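Local coordinates for protein lipoxygenase (PDB 5EK8) that probably adds molecular oxygen to polyunsaturated fatty acids at a non-heme iron, as a cyanobacterial 9R-lipoxygenase that also carries a PLAT domain, at residues N381-M386 / Q476-E481; R376-N381 / W482-R487; M308-S313 / K326-Y331; M275-D280 / H291-Y296. One frame throughout, in Å; residues are numbered along the deposited sequence.

Contact 1: residues N381-M386 / Q476-E481; sequences NPIRLM and QAIADE
The side-chain nitrogen of Asn381 reaches two backbone carbonyls at the end of helix 475-480. Its main bond runs from Asn381 ND2 to Glu481 O, 2.7 Å long and fairly straight (159° at the hydrogen). The acceptor lies almost in the amide plane of Asn381, whereas the donor stands well above the carbonyl plane of Glu481. A second, weak bond joins Asn381 ND2 to Ile478 O at 3.1 Å, in the last turn of the helix. With CG anti to the backbone N (chi1 -161°), the Asn381 side chain extends toward the end of helix 475-480. The other branch of the amide faces its own chain: Ile383 N donates to Asn381 OD1 at 3.2 Å, in the carbonyl plane and on a lone pair. Both polar atoms of the buried side chain are therefore used, and two sound bonds and one weak one oppose rotation of the amide.

Beside this polar link lies an apolar patch. Pro382 presents the CG corner of its ring, which sits 3.5 Å from Ile478 CG1 and, through the same Pro382 CG, 3.6 Å from Ala477 CB. Next to it, Ile383 CD1 meets Ile478 CD1 at 3.8 Å, the two branched chains crossing obliquely. Ile383 continues the core onto Phe471 of helix 451-473 and onto Leu555 and Cys559 of helix 549-574.

The bond from Ile383 N to Asn381 OD1, spanning Pro382, defines an Asx turn. Here it has the Asx-Pro form, capping the start of helix 383-391 while the same asparagine holds the C-terminal end of helix 475-480 within the lipoxygenase helical domain.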
# COMPACT_ATOMS: atom_id res chain seq x y z
N ASN A 381 14.94 -9.13 16.67
CA ASN A 381 13.70 -9.01 17.43
C ASN A 381 12.52 -9.73 16.76
O ASN A 381 12.18 -9.45 15.61
CB ASN A 381 13.35 -7.53 17.64
CG ASN A 381 12.37 -7.32 18.78
OD1 ASN A 381 11.28 -7.89 18.79
ND2 ASN A 381 12.77 -6.51 19.76
N PRO A 382 11.90 -10.67 17.49
CA PRO A 382 10.78 -11.50 17.04
C PRO A 382 9.66 -10.72 16.35
O PRO A 382 8.97 -11.29 15.51
CB PRO A 382 10.25 -12.13 18.34
CG PRO A 382 11.16 -11.64 19.44
CD PRO A 382 12.39 -11.10 18.80
N ILE A 383 9.50 -9.45 16.70
CA ILE A 383 8.47 -8.61 16.08
C ILE A 383 8.66 -8.54 14.56
O ILE A 383 7.69 -8.41 13.80
CB ILE A 383 8.47 -7.20 16.70
CG1 ILE A 383 7.98 -7.26 18.14
CG2 ILE A 383 7.57 -6.26 15.91
CD1 ILE A 383 6.57 -7.78 18.27
N ARG A 384 9.91 -8.67 14.12
CA ARG A 384 10.22 -8.81 12.70
C ARG A 384 9.37 -9.92 12.06
O ARG A 384 8.64 -9.68 11.09
CB ARG A 384 11.70 -9.13 12.50
CG ARG A 384 12.02 -9.63 11.10
CD ARG A 384 13.13 -10.67 11.14
NE ARG A 384 13.87 -10.71 9.88
CZ ARG A 384 15.06 -11.28 9.74
NH1 ARG A 384 15.67 -11.26 8.56
NH2 ARG A 384 15.64 -11.87 10.78
N LEU A 385 9.47 -11.11 12.64
CA LEU A 385 8.73 -12.28 12.19
C LEU A 385 7.23 -12.02 12.11
O LEU A 385 6.51 -12.69 11.37
CB LEU A 385 9.00 -13.47 13.12
CG LEU A 385 10.07 -14.48 12.70
CD1 LEU A 385 11.32 -13.79 12.18
CD2 LEU A 385 10.42 -15.39 13.86
N MET A 386 6.78 -11.04 12.88
CA MET A 386 5.37 -10.71 12.94
C MET A 386 4.98 -9.65 11.92
O MET A 386 3.87 -9.69 11.37
CB MET A 386 5.01 -10.26 14.35
CG MET A 386 3.67 -9.57 14.47
SD MET A 386 3.33 -9.14 16.18
CE MET A 386 1.75 -8.34 15.99
N GLN A 476 10.54 -12.57 26.31
CA GLN A 476 11.95 -12.48 26.68
C GLN A 476 12.80 -11.98 25.52
O GLN A 476 13.63 -11.09 25.68
CB GLN A 476 12.46 -13.83 27.16
CG GLN A 476 13.81 -13.76 27.85
CD GLN A 476 13.85 -12.71 28.96
OE1 GLN A 476 12.89 -12.54 29.71
NE2 GLN A 476 14.96 -12.00 29.05
N ALA A 477 12.58 -12.54 24.34
CA ALA A 477 13.33 -12.15 23.15
C ALA A 477 12.98 -10.73 22.71
O ALA A 477 13.86 -9.96 22.30
CB ALA A 477 13.10 -13.13 22.03
N ILE A 478 11.70 -10.38 22.80
CA ILE A 478 11.25 -9.04 22.44
C ILE A 478 11.91 -7.99 23.33
O ILE A 478 12.33 -6.93 22.85
CB ILE A 478 9.71 -8.91 22.55
CG1 ILE A 478 9.03 -9.71 21.44
CG2 ILE A 478 9.28 -7.46 22.48
CD1 ILE A 478 7.52 -9.59 21.45
N ALA A 479 12.03 -8.29 24.62
CA ALA A 479 12.68 -7.37 25.56
C ALA A 479 14.20 -7.33 25.38
O ALA A 479 14.81 -6.26 25.44
CB ALA A 479 12.34 -7.75 26.99
N ASP A 480 14.81 -8.50 25.16
CA ASP A 480 16.26 -8.61 25.01
C ASP A 480 16.81 -7.78 23.86
O ASP A 480 17.94 -7.29 23.92
CB ASP A 480 16.66 -10.08 24.82
CG ASP A 480 16.62 -10.87 26.11
OD1 ASP A 480 16.42 -10.26 27.18
OD2 ASP A 480 16.81 -12.11 26.05
N GLU A 481 16.01 -7.63 22.80
CA GLU A 481 16.44 -6.88 21.63
C GLU A 481 15.52 -5.69 21.38
O GLU A 481 15.15 -5.40 20.25
CB GLU A 481 16.49 -7.79 20.40
CG GLU A 481 17.56 -8.88 20.48
CD GLU A 481 18.98 -8.33 20.41
OE1 GLU A 481 19.15 -7.10 20.24
OE2 GLU A 481 19.93 -9.14 20.52

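Contact 2: residues R376-N381 / W482-R487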
# COMPACT_ATOMS: atom_id res chain seq x y z
N ARG A 376 14.40 -1.83 7.91
CA ARG A 376 15.62 -1.14 8.29
C ARG A 376 16.14 -1.60 9.64
O ARG A 376 17.35 -1.74 9.83
CB ARG A 376 15.40 0.37 8.32
CG ARG A 376 15.61 1.07 6.99
CD ARG A 376 15.31 2.56 7.11
NE ARG A 376 16.35 3.27 7.84
CZ ARG A 376 17.31 3.97 7.26
NH1 ARG A 376 17.37 4.05 5.94
NH2 ARG A 376 18.22 4.59 8.00
N ASN A 377 15.23 -1.85 10.59
CA ASN A 377 15.67 -2.01 11.98
C ASN A 377 15.28 -3.30 12.70
O ASN A 377 15.74 -3.54 13.82
CB ASN A 377 15.16 -0.82 12.80
CG ASN A 377 15.63 0.52 12.24
OD1 ASN A 377 16.77 0.93 12.46
ND2 ASN A 377 14.74 1.20 11.53
N LEU A 378 14.46 -4.13 12.08
CA LEU A 378 13.98 -5.34 12.76
C LEU A 378 14.64 -6.61 12.23
O LEU A 378 14.30 -7.08 11.14
CB LEU A 378 12.46 -5.45 12.64
CG LEU A 378 11.68 -4.32 13.32
CD1 LEU A 378 10.18 -4.56 13.23
CD2 LEU A 378 12.12 -4.16 14.77
N ARG A 379 15.57 -7.16 13.00
CA ARG A 379 16.28 -8.38 12.62
C ARG A 379 16.22 -9.47 13.70
O ARG A 379 15.54 -10.48 13.53
CB ARG A 379 17.74 -8.06 12.29
CG ARG A 379 17.97 -7.74 10.83
CD ARG A 379 19.25 -6.96 10.61
NE ARG A 379 18.98 -5.82 9.76
CZ ARG A 379 19.07 -4.55 10.15
NH1 ARG A 379 18.80 -3.58 9.30
NH2 ARG A 379 19.44 -4.27 11.39
N LYS A 380 16.94 -9.26 14.80
CA LYS A 380 16.96 -10.23 15.90
C LYS A 380 15.65 -10.25 16.68
O LYS A 380 15.28 -11.27 17.27
CB LYS A 380 18.11 -9.93 16.85
CG LYS A 380 19.48 -10.30 16.32
CD LYS A 380 20.48 -10.47 17.45
CE LYS A 380 21.85 -10.89 16.94
NZ LYS A 380 22.76 -11.25 18.06
N ASN A 381 14.94 -9.13 16.67
CA ASN A 381 13.70 -9.01 17.43
C ASN A 381 12.52 -9.73 16.76
O ASN A 381 12.18 -9.45 15.61
CB ASN A 381 13.35 -7.53 17.64
CG ASN A 381 12.37 -7.32 18.78
OD1 ASN A 381 11.28 -7.89 18.79
ND2 ASN A 381 12.77 -6.51 19.76
N TRP A 482 15.17 -5.01 22.47
CA TRP A 482 14.26 -3.88 22.42
C TRP A 482 14.89 -2.68 21.71
O TRP A 482 14.18 -1.80 21.20
CB TRP A 482 13.83 -3.50 23.84
CG TRP A 482 12.85 -2.38 23.89
CD1 TRP A 482 13.11 -1.07 24.14
CD2 TRP A 482 11.44 -2.48 23.68
NE1 TRP A 482 11.95 -0.34 24.10
CE2 TRP A 482 10.91 -1.18 23.82
CE3 TRP A 482 10.57 -3.54 23.39
CZ2 TRP A 482 9.55 -0.91 23.68
CZ3 TRP A 482 9.22 -3.27 23.25
CH2 TRP A 482 8.72 -1.97 23.39
N VAL A 483 16.22 -2.65 21.69
CA VAL A 483 16.96 -1.60 21.01
C VAL A 483 16.51 -1.47 19.55
O VAL A 483 16.40 -0.36 19.01
CB VAL A 483 18.48 -1.86 21.07
CG1 VAL A 483 19.23 -0.95 20.12
CG2 VAL A 483 18.97 -1.69 22.50
N GLU A 484 16.23 -2.61 18.94
CA GLU A 484 15.71 -2.64 17.57
C GLU A 484 14.38 -1.91 17.51
O GLU A 484 14.13 -1.14 16.58
CB GLU A 484 15.57 -4.08 17.07
CG GLU A 484 16.90 -4.80 16.86
CD GLU A 484 16.78 -6.05 16.00
OE1 GLU A 484 15.64 -6.45 15.69
OE2 GLU A 484 17.83 -6.63 15.64
N ILE A 485 13.52 -2.14 18.50
CA ILE A 485 12.24 -1.44 18.56
C ILE A 485 12.44 0.06 18.68
O ILE A 485 11.71 0.85 18.08
CB ILE A 485 11.37 -1.93 19.73
CG1 ILE A 485 11.12 -3.43 19.61
CG2 ILE A 485 10.06 -1.15 19.78
CD1 ILE A 485 10.51 -3.86 18.29
N ARG A 486 13.46 0.47 19.45
CA ARG A 486 13.74 1.89 19.58
C ARG A 486 14.20 2.50 18.26
O ARG A 486 13.72 3.56 17.87
CB ARG A 486 14.80 2.15 20.66
CG ARG A 486 15.04 3.63 20.89
CD ARG A 486 15.99 3.91 22.05
NE ARG A 486 16.10 5.34 22.29
CZ ARG A 486 16.70 5.89 23.34
NH1 ARG A 486 17.25 5.12 24.28
NH2 ARG A 486 16.75 7.21 23.47
N ARG A 487 15.12 1.83 17.57
CA ARG A 487 15.61 2.33 16.28
C ARG A 487 14.47 2.40 15.26
O ARG A 487 14.40 3.34 14.45
CB ARG A 487 16.74 1.46 15.75
CG ARG A 487 17.99 1.52 16.62
CD ARG A 487 18.51 2.95 16.71
NE ARG A 487 19.54 3.08 17.73
CZ ARG A 487 19.30 3.46 18.98
NH1 ARG A 487 18.07 3.76 19.35
NH2 ARG A 487 20.30 3.55 19.85
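Glu484 has CG anti to its carbonyl carbon (chi1 -68°) and CD swung out into an extended chain (chi2 -163°), which carries its carboxylate to the backbone of residues 379-381. Three successive N-H groups close on it. Arg379 N donates to Glu484 OE1 at 2.8 Å and Asn381 N to the same OE1 at 2.9 Å, from opposite faces of the carboxylate plane. Between them Lys380 N binds Glu484 OE2 at 2.9 Å, on the syn side and only 16° out of plane. Asn70 ND2 adds a further bond to OE2. So many donors would favour an ionised carboxylate.

The bend held in this way links the long helix 337-377 to helix 383-391 in the helical lipoxygenase domain, and it faces the N-terminal beta-sheet region: His69 NE2 bonds to Asn377 O. Nearby, Leu378 CD2 touches Ile485 CD1 at 3.9 Å. The amide of Asn381 lies across Ile485 at about a right angle, with Asn381 ND2 3.5 Å from Ile485 CG1. About one turn after Glu484, Arg487 is crossed at about a right angle by the side chain of Asn377, whose OD1 lies against Arg487 CB. Asn377 ND2 turns instead to Asp491 OD1 and Ala373 O, while the Arg487 guanidinium pairs with Glu490.

Contact 3: residues M308-S313 / K326-Y331; sequences MITIQS and KDREVY
Ile309 and Tyr331, together with Ile311 and Glu329, form the two hydrogen-bonded pairs by which the short strand 329-331 lies antiparallel on the edge of a six-stranded sheet. Each pair exchanges two backbone bonds of 2.9 Å: Ile309 N to Tyr331 O and Tyr331 N to Ile309 O, then Ile311 N to Glu329 O and Glu329 N to Ile311 O. The N-H and C=O groups of these residues are thus satisfied by the edge strand, whereas Met308, Thr310 and Gln312 bond to Tyr296, Glu294 and Asn292 of strand 291-300 on the other side. Beyond the regular pairing, Lys326 N donates to Ser313 O at 2.7 Å, nearly along the C=O axis. The hydroxyl of Ser313 is hydrogen-bonded to His291 ND1.

On the face bearing Ile311, Glu329 and Tyr331, the phenol hydroxyl donates to a carboxylate of its own strand: Tyr331 OH to Glu329 OE1, 2.8 Å, from well above the carboxylate plane. Ile311 CD1 packs 4.2 Å from Tyr331 CE2. On the opposite face Thr310 and Val330 form the non-hydrogen-bonded pair between them, and Arg328 NH1 makes a salt bridge to Glu294 OE1. Gln312 NE2 lies over one face of the Arg328 guanidinium, 4.2 Å above its plane, the amide and guanidinium planes 25° apart.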
# COMPACT_ATOMS: atom_id res chain seq x y z
N MET A 308 -31.74 13.42 0.93
CA MET A 308 -31.42 14.31 -0.19
C MET A 308 -29.95 14.26 -0.57
O MET A 308 -29.14 13.66 0.13
CB MET A 308 -31.82 15.75 0.12
CG MET A 308 -30.99 16.43 1.20
SD MET A 308 -31.41 18.18 1.36
CE MET A 308 -33.15 18.11 1.78
N ILE A 309 -29.62 14.86 -1.70
CA ILE A 309 -28.25 15.02 -2.15
C ILE A 309 -28.15 16.42 -2.70
O ILE A 309 -28.94 16.82 -3.57
CB ILE A 309 -27.85 13.99 -3.25
CG1 ILE A 309 -27.92 12.56 -2.74
CG2 ILE A 309 -26.45 14.29 -3.79
CD1 ILE A 309 -27.60 11.53 -3.79
N THR A 310 -27.21 17.19 -2.17
CA THR A 310 -26.98 18.53 -2.67
C THR A 310 -25.73 18.53 -3.52
O THR A 310 -24.74 17.84 -3.22
CB THR A 310 -26.85 19.55 -1.53
OG1 THR A 310 -25.56 19.41 -0.91
CG2 THR A 310 -27.95 19.33 -0.51
N ILE A 311 -25.78 19.29 -4.61
CA ILE A 311 -24.66 19.37 -5.53
C ILE A 311 -24.32 20.83 -5.84
O ILE A 311 -25.15 21.59 -6.32
CB ILE A 311 -24.95 18.63 -6.85
CG1 ILE A 311 -25.21 17.14 -6.59
CG2 ILE A 311 -23.80 18.80 -7.82
CD1 ILE A 311 -25.58 16.36 -7.85
N GLN A 312 -23.07 21.20 -5.57
CA GLN A 312 -22.62 22.54 -5.90
C GLN A 312 -21.37 22.46 -6.77
O GLN A 312 -20.32 22.02 -6.32
CB GLN A 312 -22.35 23.35 -4.63
CG GLN A 312 -22.13 24.81 -4.89
CD GLN A 312 -22.00 25.62 -3.63
OE1 GLN A 312 -22.43 26.76 -3.58
NE2 GLN A 312 -21.41 25.02 -2.59
N SER A 313 -21.49 22.88 -8.02
CA SER A 313 -20.45 22.60 -9.01
C SER A 313 -19.58 23.80 -9.35
O SER A 313 -20.03 24.94 -9.34
CB SER A 313 -21.08 22.04 -10.28
OG SER A 313 -21.86 20.89 -10.00
N LYS A 326 -21.09 27.43 -8.94
CA LYS A 326 -22.48 27.61 -9.34
C LYS A 326 -23.38 27.47 -8.11
O LYS A 326 -22.98 26.88 -7.12
CB LYS A 326 -22.89 26.60 -10.42
CG LYS A 326 -22.13 26.75 -11.73
CD LYS A 326 -22.40 25.58 -12.66
CE LYS A 326 -23.88 25.49 -13.00
NZ LYS A 326 -24.15 24.42 -14.00
N ASP A 327 -24.60 28.01 -8.18
CA ASP A 327 -25.53 27.89 -7.06
C ASP A 327 -25.79 26.43 -6.71
O ASP A 327 -26.03 25.61 -7.59
CB ASP A 327 -26.85 28.60 -7.37
CG ASP A 327 -26.66 30.07 -7.70
OD1 ASP A 327 -26.18 30.82 -6.82
OD2 ASP A 327 -27.01 30.47 -8.83
N ARG A 328 -25.73 26.11 -5.42
CA ARG A 328 -25.95 24.73 -4.97
C ARG A 328 -27.38 24.33 -5.31
O ARG A 328 -28.31 25.13 -5.22
CB ARG A 328 -25.68 24.58 -3.47
CG ARG A 328 -26.89 24.81 -2.56
CD ARG A 328 -26.46 24.95 -1.11
NE ARG A 328 -25.47 23.93 -0.75
CZ ARG A 328 -24.57 24.08 0.22
NH1 ARG A 328 -23.70 23.11 0.47
NH2 ARG A 328 -24.53 25.21 0.92
N GLU A 329 -27.53 23.08 -5.74
CA GLU A 329 -28.82 22.52 -6.10
C GLU A 329 -29.17 21.42 -5.12
O GLU A 329 -28.27 20.85 -4.48
CB GLU A 329 -28.79 21.97 -7.53
CG GLU A 329 -28.07 22.85 -8.53
CD GLU A 329 -27.41 22.04 -9.65
OE1 GLU A 329 -27.26 20.80 -9.48
OE2 GLU A 329 -27.04 22.63 -10.69
N VAL A 330 -30.46 21.13 -5.00
CA VAL A 330 -30.96 20.14 -4.05
C VAL A 330 -31.80 19.07 -4.74
O VAL A 330 -32.65 19.38 -5.57
CB VAL A 330 -31.81 20.81 -2.94
CG1 VAL A 330 -32.27 19.79 -1.92
CG2 VAL A 330 -31.01 21.90 -2.26
N TYR A 331 -31.56 17.81 -4.40
CA TYR A 331 -32.28 16.71 -5.03
C TYR A 331 -32.79 15.69 -4.02
O TYR A 331 -32.04 15.19 -3.19
CB TYR A 331 -31.38 16.03 -6.07
CG TYR A 331 -30.93 16.98 -7.16
CD1 TYR A 331 -31.80 17.38 -8.16
CD2 TYR A 331 -29.64 17.49 -7.17
CE1 TYR A 331 -31.40 18.26 -9.15
CE2 TYR A 331 -29.22 18.37 -8.16
CZ TYR A 331 -30.11 18.75 -9.15
OH TYR A 331 -29.71 19.62 -10.13

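Contact 4: residues M275-D280 / H291-Y296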
# COMPACT_ATOMS: atom_id res chain seq x y z
N MET A 275 -22.77 12.73 4.42
CA MET A 275 -21.39 12.59 3.97
C MET A 275 -21.05 13.72 3.00
O MET A 275 -21.82 14.02 2.08
CB MET A 275 -21.16 11.22 3.33
CG MET A 275 -19.70 10.94 2.96
SD MET A 275 -18.65 10.36 4.31
CE MET A 275 -18.14 11.90 5.09
N SER A 276 -19.90 14.35 3.22
CA SER A 276 -19.53 15.54 2.47
C SER A 276 -18.28 15.32 1.65
O SER A 276 -17.26 14.83 2.15
CB SER A 276 -19.31 16.72 3.43
OG SER A 276 -20.44 16.94 4.26
N PHE A 277 -18.36 15.70 0.38
CA PHE A 277 -17.17 15.79 -0.45
C PHE A 277 -17.09 17.20 -1.03
O PHE A 277 -17.87 17.57 -1.90
CB PHE A 277 -17.19 14.73 -1.55
CG PHE A 277 -17.12 13.33 -1.03
CD1 PHE A 277 -16.01 12.89 -0.32
CD2 PHE A 277 -18.16 12.43 -1.25
CE1 PHE A 277 -15.95 11.60 0.17
CE2 PHE A 277 -18.10 11.14 -0.77
CZ PHE A 277 -16.99 10.72 -0.06
N ILE A 278 -16.13 17.97 -0.51
CA ILE A 278 -15.92 19.35 -0.94
C ILE A 278 -14.50 19.53 -1.47
O ILE A 278 -13.53 19.16 -0.81
CB ILE A 278 -16.17 20.35 0.21
CG1 ILE A 278 -17.68 20.51 0.46
CG2 ILE A 278 -15.57 21.70 -0.13
CD1 ILE A 278 -18.21 19.60 1.53
N TRP A 279 -14.39 20.11 -2.66
CA TRP A 279 -13.12 20.17 -3.37
C TRP A 279 -12.60 21.60 -3.52
O TRP A 279 -11.73 21.86 -4.35
CB TRP A 279 -13.27 19.52 -4.75
CG TRP A 279 -14.00 18.21 -4.70
CD1 TRP A 279 -15.35 18.02 -4.78
CD2 TRP A 279 -13.42 16.91 -4.56
NE1 TRP A 279 -15.65 16.68 -4.69
CE2 TRP A 279 -14.48 15.98 -4.55
CE3 TRP A 279 -12.11 16.44 -4.43
CZ2 TRP A 279 -14.27 14.61 -4.43
CZ3 TRP A 279 -11.90 15.08 -4.31
CH2 TRP A 279 -12.97 14.18 -4.31
N ASP A 280 -13.13 22.51 -2.71
CA ASP A 280 -12.74 23.92 -2.79
C ASP A 280 -11.23 24.12 -2.63
O ASP A 280 -10.67 25.11 -3.10
CB ASP A 280 -13.48 24.74 -1.73
CG ASP A 280 -14.97 24.75 -1.94
OD1 ASP A 280 -15.72 24.96 -0.96
OD2 ASP A 280 -15.41 24.55 -3.09
N HIS A 291 -17.61 18.51 -8.36
CA HIS A 291 -18.84 18.68 -7.61
C HIS A 291 -18.66 18.57 -6.10
O HIS A 291 -18.25 17.53 -5.58
CB HIS A 291 -19.89 17.67 -8.07
CG HIS A 291 -20.12 17.66 -9.55
ND1 HIS A 291 -20.88 18.62 -10.19
CD2 HIS A 291 -19.69 16.82 -10.51
CE1 HIS A 291 -20.90 18.37 -11.48
NE2 HIS A 291 -20.18 17.29 -11.71
N ASN A 292 -18.95 19.65 -5.40
CA ASN A 292 -19.13 19.59 -3.96
C ASN A 292 -20.46 18.91 -3.68
O ASN A 292 -21.52 19.53 -3.77
CB ASN A 292 -19.09 20.99 -3.33
CG ASN A 292 -17.73 21.65 -3.44
OD1 ASN A 292 -16.71 20.99 -3.62
ND2 ASN A 292 -17.71 22.97 -3.32
N VAL A 293 -20.40 17.61 -3.38
CA VAL A 293 -21.63 16.85 -3.19
C VAL A 293 -21.79 16.40 -1.75
O VAL A 293 -20.84 15.94 -1.11
CB VAL A 293 -21.70 15.62 -4.11
CG1 VAL A 293 -21.87 16.05 -5.54
CG2 VAL A 293 -20.46 14.76 -3.97
N GLU A 294 -22.99 16.55 -1.23
CA GLU A 294 -23.27 16.14 0.14
C GLU A 294 -24.52 15.28 0.16
O GLU A 294 -25.58 15.69 -0.30
CB GLU A 294 -23.42 17.36 1.05
CG GLU A 294 -22.20 18.27 1.02
CD GLU A 294 -22.22 19.33 2.11
OE1 GLU A 294 -22.75 20.44 1.86
OE2 GLU A 294 -21.70 19.05 3.21
N ALA A 295 -24.39 14.07 0.69
CA ALA A 295 -25.53 13.15 0.74
C ALA A 295 -26.05 13.05 2.15
O ALA A 295 -25.29 12.83 3.08
CB ALA A 295 -25.15 11.78 0.21
N TYR A 296 -27.36 13.20 2.31
CA TYR A 296 -28.00 13.15 3.61
C TYR A 296 -28.80 11.86 3.72
O TYR A 296 -29.45 11.44 2.76
CB TYR A 296 -28.89 14.37 3.82
CG TYR A 296 -28.14 15.68 3.79
CD1 TYR A 296 -27.86 16.37 4.96
CD2 TYR A 296 -27.71 16.23 2.58
CE1 TYR A 296 -27.18 17.57 4.94
CE2 TYR A 296 -27.03 17.43 2.55
CZ TYR A 296 -26.76 18.10 3.73
OH TYR A 296 -26.08 19.30 3.70
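His291 O receives a weak bond, 2.9 Å long, from Trp279 NE1 at the edge of the indole, where strand 291-300 begins its antiparallel pairing with strand 272-277 in the six-stranded sheet. Asn292 uses both ends of its amide. Its CG is anti to the carbonyl carbon (chi1 -66°), and its amide reaches the residues just beyond the end of the partner strand. Asn292 OD1 accepts from Trp279 N at 2.7 Å in a nearly straight bond (169°). Asn292 ND2 donates to Asp280 OD2 at 2.8 Å, with the carboxylate turned 75° against the amide plane. Ile278 runs across this side chain at about a right angle.

Val293 forms a hydrogen-bonded pair with Phe277: Phe277 N donates to Val293 O, while the return bond from Val293 N to Phe277 O is weak. Val293 CG2 lies at the rim of the phenyl group, 4.1 Å from Phe277 CB, on the face covered by helix 337-377. Glu294 points to the other face, where Ser276 OG donates to its OE2 at 2.7 Å, using the anti lone pair. Lys274 NZ makes a salt bridge with the same oxygen. Ala295 closes the register with two bonds of 2.9 Å to Met275, from Met275 N to Ala295 O and from Ala295 N to Met275 O.

Overall arrangement
The four contacts fall into two clusters on opposite sides of the chain's centre. Contacts 1 and 2, centres about 8 Å apart, share Asn381, and contact 1 is nested inside the chain loop that contact 2 closes. Contacts 3 and 4, centres about 9 Å apart, use neighbouring strands of one sheet and touch through Ile311 CG1 and Val293 CG1. Centres of contacts 1 and 3 lie about 55 Å apart, those of contacts 2 and 4 about 44 Å. Helix 337-377, carrying the iron ligands His359 and His364, bridges them: it packs on the sheet and ends in contact 2. None forms the iron site, while the Trp279 side chain lies about 11 Å from the sodium ion.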